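Local atomic coordinates of polyporopepsin (Irpex lacteus, PDB entry 1WKR), a protein that cleaves peptide bonds as a pepsin-like aspartic endopeptidase of broad specificity and clots milk. Residues A[107-112]-A[186-190]. Numbering follows the deposited sequence.
Sequences VGPVDL and SAYWG
In this pepsin-like aspartic protease, the loop after strand 103-106 meets the loop leading into strand 190-197 beside the active-site cleft, with Pro109 and Leu112 of 107-112 packed on Trp189 and Tyr188 of 186-190. The side chain of Val107 lies about 6 Å from that of the catalytic Asp32, and that of Tyr188 about 6 Å from that of the catalytic Asp212, so the contact joins the surroundings of the two aspartates. Trp189 NE1 donates to Val107 O at 3.0 Å, meeting a lone pair in the carbonyl plane with an N-H...O angle of 159°. The same indole carries Pro109 over one face: Pro109 CG stands 3.9 Å from the centroid of the five-membered ring of Trp189, a CH-pi contact, while Pro109 CD lies against Trp189 CD1. The indole is placed by a chi1 of -72°, which sets Trp189 CG opposite the carbonyl carbon, and it also packs edge-to-face with Tyr320. Replacing Trp189 by an alanine would probably leave Val107 O without this donor and open a gap beside the Pro109 ring.

Leu112 forms the second apolar patch. Its CD2 methyl sits 3.8 Å from the Tyr188 ring centroid, over one face, and Leu112 CD1 reaches Tyr188 CD2 at 3.6 Å. CD2 of Leu112 also touches Ala187 CB. Tyr188 points its hydroxyl to the bound peptide, hydrogen-bonding the peptide backbone. At the more exposed end, Asp111 OD1 comes within 2.6 Å of Ala187 O. One directional bond thus fixes the indole edge, while aliphatic groups lie against one face of each aromatic ring, Leu112 covering the tyrosine whose hydroxyl bonds to the inhibitor backbone.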
loop_
_atom_site.group_PDB
_atom_site.type_symbol
_atom_site.label_atom_id
_atom_site.label_comp_id
_atom_site.label_asym_id
_atom_site.label_seq_id
_atom_site.Cartn_x
_atom_site.Cartn_y
_atom_site.Cartn_z
ATOM N N VAL A 107 0.983 -0.534 -8.838
ATOM C CA VAL A 107 2.469 -0.402 -8.753
ATOM C C VAL A 107 3.108 -1.594 -8.036
ATOM O O VAL A 107 4.299 -1.567 -7.724
ATOM C CB VAL A 107 2.892 0.963 -8.184
ATOM C CG1 VAL A 107 2.716 2.062 -9.245
ATOM C CG2 VAL A 107 2.110 1.339 -6.911
ATOM N N GLY A 108 2.346 -2.674 -7.893
ATOM C CA GLY A 108 2.880 -3.993 -7.556
ATOM C C GLY A 108 3.739 -4.503 -8.699
ATOM O O GLY A 108 3.836 -3.902 -9.791
ATOM N N PRO A 109 4.389 -5.639 -8.497
ATOM C CA PRO A 109 5.243 -6.243 -9.559
ATOM C C PRO A 109 4.361 -6.763 -10.679
ATOM O O PRO A 109 3.273 -7.275 -10.485
ATOM C CB PRO A 109 5.964 -7.388 -8.839
ATOM C CG PRO A 109 5.843 -7.005 -7.366
ATOM C CD PRO A 109 4.468 -6.429 -7.247
ATOM N N VAL A 110 4.912 -6.670 -11.915
ATOM C CA VAL A 110 4.100 -7.044 -13.100
ATOM C C VAL A 110 3.636 -8.467 -13.047
ATOM O O VAL A 110 2.570 -8.760 -13.678
ATOM C CB VAL A 110 4.910 -6.764 -14.408
ATOM C CG1 VAL A 110 6.153 -7.600 -14.522
ATOM C CG2 VAL A 110 3.999 -6.860 -15.645
ATOM N N ASP A 111 4.299 -9.385 -12.361
ATOM C CA ASP A 111 3.847 -10.781 -12.352
ATOM C C ASP A 111 2.458 -10.954 -11.848
ATOM O O ASP A 111 1.758 -11.967 -12.206
ATOM C CB ASP A 111 4.863 -11.706 -11.639
ATOM C CG ASP A 111 4.997 -11.493 -10.158
ATOM O OD1 ASP A 111 4.393 -10.612 -9.554
ATOM O OD2 ASP A 111 5.788 -12.202 -9.488
ATOM N N LEU A 112 1.890 -10.052 -11.047
ATOM C CA LEU A 112 0.530 -10.167 -10.529
ATOM C C LEU A 112 -0.502 -10.024 -11.635
ATOM O O LEU A 112 -1.644 -10.384 -11.477
ATOM C CB LEU A 112 0.256 -9.163 -9.413
ATOM C CG LEU A 112 1.117 -9.325 -8.151
ATOM C CD1 LEU A 112 0.789 -8.214 -7.154
ATOM C CD2 LEU A 112 0.934 -10.663 -7.481
ATOM N N SER A 186 6.613 -13.703 -2.588
ATOM C CA SER A 186 7.551 -13.353 -3.641
ATOM C C SER A 186 6.901 -12.755 -4.882
ATOM O O SER A 186 7.647 -12.111 -5.674
ATOM C CB SER A 186 8.365 -14.588 -4.025
ATOM O OG SER A 186 7.448 -15.582 -4.556
ATOM N N ALA A 187 5.620 -12.930 -5.083
ATOM C CA ALA A 187 4.937 -12.355 -6.264
ATOM C C ALA A 187 4.667 -10.889 -6.065
ATOM O O ALA A 187 4.351 -10.165 -7.014
ATOM C CB ALA A 187 3.634 -13.127 -6.488
ATOM N N TYR A 188 4.641 -10.404 -4.797
ATOM C CA TYR A 188 4.339 -9.014 -4.416
ATOM C C TYR A 188 5.616 -8.334 -4.093
ATOM O O TYR A 188 6.733 -8.814 -4.393
ATOM C CB TYR A 188 3.353 -9.075 -3.214
ATOM C CG TYR A 188 2.083 -9.830 -3.416
ATOM C CD1 TYR A 188 2.101 -11.283 -3.305
ATOM C CD2 TYR A 188 0.891 -9.231 -3.750
ATOM C CE1 TYR A 188 0.934 -11.991 -3.548
ATOM C CE2 TYR A 188 -0.259 -9.984 -4.024
ATOM C CZ TYR A 188 -0.205 -11.345 -3.877
ATOM O OH TYR A 188 -1.342 -12.116 -4.154
ATOM N N TRP A 189 5.535 -7.161 -3.425
ATOM C CA TRP A 189 6.735 -6.548 -2.822
ATOM C C TRP A 189 6.944 -7.259 -1.502
ATOM O O TRP A 189 6.590 -6.775 -0.417
ATOM C CB TRP A 189 6.539 -5.028 -2.653
ATOM C CG TRP A 189 6.601 -4.374 -4.031
ATOM C CD1 TRP A 189 5.544 -3.927 -4.780
ATOM C CD2 TRP A 189 7.757 -4.156 -4.818
ATOM N NE1 TRP A 189 5.991 -3.419 -5.998
ATOM C CE2 TRP A 189 7.355 -3.577 -6.033
ATOM C CE3 TRP A 189 9.125 -4.384 -4.597
ATOM C CZ2 TRP A 189 8.254 -3.227 -7.018
ATOM C CZ3 TRP A 189 10.014 -4.013 -5.565
ATOM C CH2 TRP A 189 9.595 -3.446 -6.761
ATOM N N GLY A 190 7.466 -8.495 -1.621
ATOM C CA GLY A 190 7.558 -9.443 -0.469
ATOM C C GLY A 190 8.903 -9.407 0.139
ATOM O O GLY A 190 9.938 -9.377 -0.549
#